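Local coordinates for protein terminal oxygenase component of carbazole (Janthinobacterium sp., PDB 7BUG) that catalyses the angular dioxygenation of carbazole, as the Rieske-type terminal oxygenase of the multicomponent carbazole 1,9a-dioxygenase, using a [2Fe-2S] cluster and a mononuclear iron, at residues L121-P125 against Y136-G140; L48-N52 against Q377-V382. The contacts are given in a common frame with arbitrary orientation. Residues are numbered along the deposited sequence.

Contact 1 (L121-P125 against Y136-G140)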
ATOM      1  N   LEU A 121     -13.277  -8.999 -28.757  1.00 12.93           N
ATOM      2  CA  LEU A 121     -13.217  -8.400 -27.428  1.00 12.36           C
ATOM      3  C   LEU A 121     -14.542  -8.664 -26.738  1.00 12.54           C
ATOM      4  O   LEU A 121     -15.623  -8.557 -27.364  1.00 14.59           O
ATOM      5  CB  LEU A 121     -12.953  -6.905 -27.649  1.00 14.29           C
ATOM      6  CG  LEU A 121     -12.781  -6.006 -26.447  1.00 14.90           C
ATOM      7  CD1 LEU A 121     -11.755  -6.530 -25.474  1.00 17.38           C
ATOM      8  CD2 LEU A 121     -12.381  -4.609 -26.937  1.00 14.85           C
ATOM      9  N   LYS A 122     -14.504  -8.973 -25.453  1.00 12.18           N
ATOM     10  CA  LYS A 122     -15.727  -9.238 -24.678  1.00 12.88           C
ATOM     11  C   LYS A 122     -16.660  -8.042 -24.719  1.00 12.03           C
ATOM     12  O   LYS A 122     -16.183  -6.865 -24.612  1.00 11.70           O
ATOM     13  CB  LYS A 122     -15.324  -9.595 -23.244  1.00 13.43           C
ATOM     14  CG  LYS A 122     -16.501  -9.910 -22.360  1.00 14.37           C
ATOM     15  CD  LYS A 122     -17.141 -11.227 -22.702  1.00 16.35           C
ATOM     16  CE  LYS A 122     -17.926 -11.833 -21.559  1.00 19.52           C
ATOM     17  NZ  LYS A 122     -18.717 -12.997 -22.006  1.00 22.45           N
ATOM     18  N   THR A 123     -17.942  -8.303 -24.951  1.00 12.22           N
ATOM     19  CA  THR A 123     -18.994  -7.291 -24.862  1.00 12.56           C
ATOM     20  C   THR A 123     -19.931  -7.768 -23.770  1.00 11.24           C
ATOM     21  O   THR A 123     -19.958  -8.994 -23.416  1.00 13.60           O
ATOM     22  CB  THR A 123     -19.738  -7.087 -26.190  1.00 13.12           C
ATOM     23  OG1 THR A 123     -20.375  -8.336 -26.477  1.00 15.09           O
ATOM     24  CG2 THR A 123     -18.811  -6.639 -27.292  1.00 17.17           C
ATOM     25  N   TYR A 124     -20.662  -6.824 -23.230  1.00 11.80           N
ATOM     26  CA  TYR A 124     -21.735  -7.058 -22.262  1.00 11.29           C
ATOM     27  C   TYR A 124     -22.990  -6.385 -22.764  1.00 11.52           C
ATOM     28  O   TYR A 124     -22.943  -5.241 -23.243  1.00 11.83           O
ATOM     29  CB  TYR A 124     -21.349  -6.616 -20.846  1.00 11.32           C
ATOM     30  CG  TYR A 124     -20.277  -7.491 -20.268  1.00 11.38           C
ATOM     31  CD1 TYR A 124     -20.521  -8.805 -19.912  1.00 11.64           C
ATOM     32  CD2 TYR A 124     -19.014  -6.988 -20.019  1.00 11.77           C
ATOM     33  CE1 TYR A 124     -19.529  -9.603 -19.348  1.00 12.00           C
ATOM     34  CE2 TYR A 124     -18.002  -7.767 -19.486  1.00 12.15           C
ATOM     35  CZ  TYR A 124     -18.264  -9.081 -19.138  1.00 11.36           C
ATOM     36  OH  TYR A 124     -17.291  -9.815 -18.566  1.00 12.61           O
ATOM     37  N   PRO A 125     -24.150  -7.027 -22.552  1.00 12.13           N
ATOM     38  CA  PRO A 125     -25.423  -6.379 -22.828  1.00 13.00           C
ATOM     39  C   PRO A 125     -25.627  -5.114 -21.987  1.00 13.35           C
ATOM     40  O   PRO A 125     -25.219  -5.079 -20.822  1.00 12.85           O
ATOM     41  CB  PRO A 125     -26.487  -7.429 -22.482  1.00 12.89           C
ATOM     42  CG  PRO A 125     -25.752  -8.752 -22.521  1.00 13.53           C
ATOM     43  CD  PRO A 125     -24.326  -8.423 -22.120  1.00 12.80           C
ATOM     44  N   TYR A 136     -25.448  -6.036 -18.043  1.00 10.62           N
ATOM     45  CA  TYR A 136     -25.529  -7.459 -17.670  1.00 10.48           C
ATOM     46  C   TYR A 136     -24.115  -7.981 -17.596  1.00 11.19           C
ATOM     47  O   TYR A 136     -23.512  -8.200 -18.641  1.00 11.03           O
ATOM     48  CB  TYR A 136     -26.357  -8.229 -18.683  1.00 11.00           C
ATOM     49  CG  TYR A 136     -26.492  -9.670 -18.270  1.00 11.57           C
ATOM     50  CD1 TYR A 136     -27.286 -10.020 -17.200  1.00 12.26           C
ATOM     51  CD2 TYR A 136     -25.797 -10.674 -18.935  1.00 13.30           C
ATOM     52  CE1 TYR A 136     -27.429 -11.343 -16.825  1.00 12.33           C
ATOM     53  CE2 TYR A 136     -25.964 -12.001 -18.577  1.00 14.48           C
ATOM     54  CZ  TYR A 136     -26.789 -12.329 -17.528  1.00 13.78           C
ATOM     55  OH  TYR A 136     -26.922 -13.656 -17.203  1.00 15.53           O
ATOM     56  N   LEU A 137     -23.535  -8.021 -16.395  1.00 12.00           N
ATOM     57  CA  LEU A 137     -22.143  -8.498 -16.231  1.00 12.45           C
ATOM     58  C   LEU A 137     -22.201 -10.026 -16.151  1.00 13.79           C
ATOM     59  O   LEU A 137     -22.222 -10.575 -15.083  1.00 14.72           O
ATOM     60  CB  LEU A 137     -21.483  -7.852 -15.025  1.00 12.33           C
ATOM     61  CG  LEU A 137     -19.961  -7.783 -15.003  1.00 12.19           C
ATOM     62  CD1 LEU A 137     -19.287  -9.146 -15.075  1.00 12.77           C
ATOM     63  CD2 LEU A 137     -19.425  -6.893 -16.102  1.00 11.76           C
ATOM     64  N   GLY A 138     -22.281 -10.625 -17.317  1.00 13.72           N
ATOM     65  CA  GLY A 138     -22.444 -12.075 -17.431  1.00 14.32           C
ATOM     66  C   GLY A 138     -22.289 -12.516 -18.850  1.00 15.10           C
ATOM     67  O   GLY A 138     -22.167 -11.707 -19.766  1.00 14.85           O
ATOM     68  N   ASP A 139     -22.446 -13.810 -19.013  1.00 18.03           N
ATOM     69  CA  ASP A 139     -22.119 -14.540 -20.248  1.00 18.65           C
ATOM     70  C   ASP A 139     -23.420 -15.109 -20.802  1.00 20.32           C
ATOM     71  O   ASP A 139     -24.338 -15.360 -20.014  1.00 22.27           O
ATOM     72  CB  ASP A 139     -21.174 -15.685 -19.921  1.00 20.37           C
ATOM     73  CG  ASP A 139     -19.977 -15.172 -19.151  1.00 22.28           C
ATOM     74  OD1 ASP A 139     -19.331 -14.193 -19.678  1.00 20.82           O
ATOM     75  OD2 ASP A 139     -19.789 -15.670 -17.999  1.00 20.45           O
ATOM     76  N   GLY A 140     -23.550 -15.160 -22.105  1.00 22.67           N
ATOM     77  CA  GLY A 140     -24.751 -15.749 -22.719  1.00 25.58           C
ATOM     78  C   GLY A 140     -25.920 -14.786 -22.748  1.00 26.00           C
ATOM     79  O   GLY A 140     -25.751 -13.568 -22.497  1.00 25.92           O
TER
HETATM   80  O   HOH W   1     -21.135 -11.214 -22.497  1.00 26.82           O
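At the base of the hairpin of strands 123-129 and 132-137 the two strands diverge: one backbone hydrogen bond holds them at Pro125, and beyond it side chains and a water bridge the widening gap. Lys122 stands at the entrance. Its long, flexible side chain carries NZ to within 2.7 Å of Asp139 OD1, a salt bridge at the solvent-accessible margin, while Asp139 OD2 pairs with Arg26. The same NZ donates to a water 3.0 Å away, which lies within hydrogen-bonding distance of Thr123 O (2.7 Å) and Gly138 O (3.0 Å); a water suits two carbonyl oxygens that face a common space and both need a donor. The side chain of Thr123 points away, so its part here is played by the carbonyl. Tyr124 turns inward and is the broadest contributor from its side: Leu137 CD2 sits over one ring face, 3.9 Å from the centroid, in a CH-pi contact, while Gly138 O meets the ring edge, 3.3 Å from Tyr124 CD1. A flat ring can offer both surfaces, and its hydroxyl hydrogen-bonds with Glu51 and Arg26. Pro125, which has no N-H to give, pairs through its carbonyl: Tyr136 N donates to Pro125 O at 2.9 Å, and Pro125 CB rests 3.9 Å from Tyr136 CB. Leu137 is the centre of an inverse gamma turn. Around this hairpin, strand 61-66 flanks 123-129 and bonds through Cys64 to Tyr124, strand 28-32 borders 132-137 with His28 bonded to Leu137, and strand 51-58 packs Leu53 against both Tyr124 and Leu137.

Contact 2 (L48-N52 against Q377-V382)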
ATOM      1  N   LEU A  48     -16.743  -2.595 -12.942  1.00  9.82           N
ATOM      2  CA  LEU A  48     -17.908  -3.338 -12.460  1.00 10.41           C
ATOM      3  C   LEU A  48     -17.486  -4.777 -12.189  1.00 10.47           C
ATOM      4  O   LEU A  48     -16.917  -5.423 -13.096  1.00 10.56           O
ATOM      5  CB  LEU A  48     -19.013  -3.268 -13.500  1.00 10.51           C
ATOM      6  CG  LEU A  48     -20.279  -4.029 -13.180  1.00 10.20           C
ATOM      7  CD1 LEU A  48     -20.912  -3.600 -11.871  1.00 11.15           C
ATOM      8  CD2 LEU A  48     -21.280  -3.943 -14.313  1.00 11.09           C
ATOM      9  N   LEU A  49     -17.706  -5.254 -10.966  1.00 10.13           N
ATOM     10  CA  LEU A  49     -17.312  -6.642 -10.594  1.00 10.95           C
ATOM     11  C   LEU A  49     -15.823  -6.842 -10.871  1.00  9.99           C
ATOM     12  O   LEU A  49     -15.397  -7.951 -11.227  1.00 11.47           O
ATOM     13  CB  LEU A  49     -18.192  -7.663 -11.329  1.00 12.81           C
ATOM     14  CG  LEU A  49     -19.466  -8.110 -10.621  1.00 16.39           C
ATOM     15  CD1 LEU A  49     -20.360  -6.990 -10.192  1.00 16.13           C
ATOM     16  CD2 LEU A  49     -20.213  -9.135 -11.472  1.00 16.21           C
ATOM     17  N   GLY A  50     -15.028  -5.783 -10.749  1.00  9.80           N
ATOM     18  CA  GLY A  50     -13.571  -5.808 -10.912  1.00  9.45           C
ATOM     19  C   GLY A  50     -13.096  -5.649 -12.320  1.00  9.52           C
ATOM     20  O   GLY A  50     -11.854  -5.528 -12.563  1.00 11.56           O
ATOM     21  N   GLU A  51     -14.007  -5.581 -13.285  1.00 10.10           N
ATOM     22  CA  GLU A  51     -13.659  -5.497 -14.710  1.00  9.46           C
ATOM     23  C   GLU A  51     -13.822  -4.043 -15.205  1.00  9.03           C
ATOM     24  O   GLU A  51     -14.889  -3.401 -14.989  1.00  9.17           O
ATOM     25  CB  GLU A  51     -14.612  -6.342 -15.568  1.00  9.58           C
ATOM     26  CG  GLU A  51     -14.695  -7.801 -15.148  1.00 10.78           C
ATOM     27  CD  GLU A  51     -15.404  -8.743 -16.092  1.00 12.29           C
ATOM     28  OE1 GLU A  51     -15.551  -8.390 -17.266  1.00 13.54           O
ATOM     29  OE2 GLU A  51     -15.748  -9.859 -15.652  1.00 11.92           O
ATOM     30  N   ASN A  52     -12.810  -3.585 -15.933  1.00  9.51           N
ATOM     31  CA  ASN A  52     -12.855  -2.225 -16.528  1.00  9.85           C
ATOM     32  C   ASN A  52     -13.671  -2.336 -17.818  1.00  9.57           C
ATOM     33  O   ASN A  52     -13.328  -3.179 -18.678  1.00  9.74           O
ATOM     34  CB  ASN A  52     -11.475  -1.645 -16.883  1.00 11.02           C
ATOM     35  CG  ASN A  52     -10.663  -1.343 -15.637  1.00 12.93           C
ATOM     36  OD1 ASN A  52     -11.177  -0.682 -14.731  1.00 13.46           O
ATOM     37  ND2 ASN A  52      -9.454  -1.855 -15.571  1.00 14.38           N
ATOM     38  N   GLN A 377     -18.432 -14.185  -9.011  1.00 12.77           N
ATOM     39  CA  GLN A 377     -17.346 -13.547  -9.779  1.00 12.20           C
ATOM     40  C   GLN A 377     -16.023 -13.832  -9.091  1.00 13.33           C
ATOM     41  O   GLN A 377     -15.921 -13.704  -7.829  1.00 13.11           O
ATOM     42  CB  GLN A 377     -17.606 -12.042  -9.870  1.00 10.78           C
ATOM     43  CG  GLN A 377     -16.487 -11.290 -10.557  1.00 10.57           C
ATOM     44  CD  GLN A 377     -16.618 -11.300 -12.064  1.00 11.78           C
ATOM     45  OE1 GLN A 377     -17.322 -12.154 -12.628  1.00 12.43           O
ATOM     46  NE2 GLN A 377     -15.991 -10.352 -12.750  1.00 11.39           N
ATOM     47  N   THR A 378     -15.016 -14.177  -9.877  1.00 13.83           N
ATOM     48  CA  THR A 378     -13.680 -14.503  -9.326  1.00 15.44           C
ATOM     49  C   THR A 378     -12.591 -13.743 -10.079  1.00 17.33           C
ATOM     50  O   THR A 378     -12.868 -13.108 -11.088  1.00 15.69           O
ATOM     51  CB  THR A 378     -13.383 -16.009  -9.437  1.00 16.99           C
ATOM     52  OG1 THR A 378     -13.083 -16.276 -10.806  1.00 17.32           O
ATOM     53  CG2 THR A 378     -14.527 -16.873  -8.964  1.00 20.62           C
ATOM     54  N   GLN A 379     -11.414 -13.733  -9.486  1.00 18.90           N
ATOM     55  CA  GLN A 379     -10.248 -13.032 -10.064  1.00 20.72           C
ATOM     56  C   GLN A 379      -9.963 -13.690 -11.413  1.00 20.41           C
ATOM     57  O   GLN A 379      -9.463 -12.997 -12.324  1.00 20.60           O
ATOM     58  CB  GLN A 379      -9.067 -13.017  -9.079  1.00 23.79           C
ATOM     59  CG  GLN A 379      -8.906 -11.718  -8.303  1.00 29.83           C
ATOM     60  CD  GLN A 379      -8.879 -10.455  -9.129  1.00 30.45           C
ATOM     61  OE1 GLN A 379      -8.199 -10.330 -10.163  1.00 40.70           O
ATOM     62  NE2 GLN A 379      -9.613  -9.473  -8.649  1.00 36.75           N
ATOM     63  N   ALA A 380     -10.314 -14.962 -11.611  1.00 19.88           N
ATOM     64  CA  ALA A 380     -10.163 -15.631 -12.912  1.00 22.62           C
ATOM     65  C   ALA A 380     -11.033 -14.932 -13.971  1.00 20.78           C
ATOM     66  O   ALA A 380     -10.582 -14.797 -15.089  1.00 22.35           O
ATOM     67  CB  ALA A 380     -10.488 -17.116 -12.823  1.00 24.17           C
ATOM     68  N   HIS A 381     -12.263 -14.506 -13.647  1.00 17.26           N
ATOM     69  CA  HIS A 381     -13.089 -13.777 -14.612  1.00 17.30           C
ATOM     70  C   HIS A 381     -12.405 -12.442 -14.914  1.00 17.18           C
ATOM     71  O   HIS A 381     -12.432 -11.980 -16.072  1.00 20.74           O
ATOM     72  CB  HIS A 381     -14.483 -13.533 -14.056  1.00 16.51           C
ATOM     73  CG  HIS A 381     -15.284 -14.781 -13.842  1.00 17.52           C
ATOM     74  ND1 HIS A 381     -15.484 -15.358 -12.575  1.00 16.55           N
ATOM     75  CD2 HIS A 381     -15.975 -15.539 -14.730  1.00 17.58           C
ATOM     76  CE1 HIS A 381     -16.251 -16.426 -12.724  1.00 18.30           C
ATOM     77  NE2 HIS A 381     -16.587 -16.549 -14.046  1.00 17.18           N
ATOM     78  N   VAL A 382     -11.849 -11.810 -13.903  1.00 16.94           N
ATOM     79  CA  VAL A 382     -11.258 -10.455 -14.040  1.00 18.50           C
ATOM     80  C   VAL A 382     -10.029 -10.540 -14.939  1.00 21.65           C
ATOM     81  O   VAL A 382      -9.875  -9.669 -15.832  1.00 22.86           O
ATOM     82  CB  VAL A 382     -10.913  -9.837 -12.690  1.00 18.77           C
ATOM     83  CG1 VAL A 382     -10.253  -8.496 -12.884  1.00 20.07           C
ATOM     84  CG2 VAL A 382     -12.152  -9.697 -11.814  1.00 17.22           C
TER
HETATM   85  O   HOH W   2     -14.600 -11.493 -17.603  1.00 18.55           O
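Gln377, Glu51 and Leu49 bury the most surface where the C-terminal segment meets a tight beta hairpin. The amide of Gln377 suits a junction lined with acceptors: NE2 donates to Leu49 O at 2.9 Å and to Glu51 OE2 at 3.0 Å, while OE1 accepts from Arg26. Glu51 is buried, yet its charge is well matched, with salt bridges to Arg26 and Lys66 and a hydrogen bond with Tyr124; a water also links Glu51 OE2 (2.8 Å) to His381 O (2.7 Å). Leu49 and Gly50 are the central residues of a type I' turn from Leu48 to Glu51, and both have positive phi, easy for glycine and less so for Leu49, whose apolar side chain is buried. A CB on Gly50 would come tight against Val382 CG2; as it is, Val382 CG1 packs 3.4 Å from Gly50 O. Thr378 and His381 form a capping box that starts helix 379-382. The turn joins strands 44-48 and 51-58; beside it, Leu49 packs on Tyr30 of strand 28-32, Leu137 of strand 132-137 and Pro288 of strand 281-288.

How the contacts relate
The two contacts lie with centres about 12 Å apart, and both reach the six-stranded antiparallel sheet of the Rieske domain. Along the chain, the turn at 48-52 comes first, both segments of contact 1 follow, and 377-382 comes last, so contact 2 spans a far longer loop that includes the whole of contact 1. They touch directly: Tyr124 OH is 2.6 Å from Glu51 OE1, a probable hydrogen bond, and Leu137 CD1 packs 3.7 Å from Leu49 CD2. Contact 1 closes a local hairpin, whereas contact 2 brings the C-terminal end, after the helices of the catalytic domain, back to the Rieske sheet, placing residues more than 300 positions apart in sequence side by side.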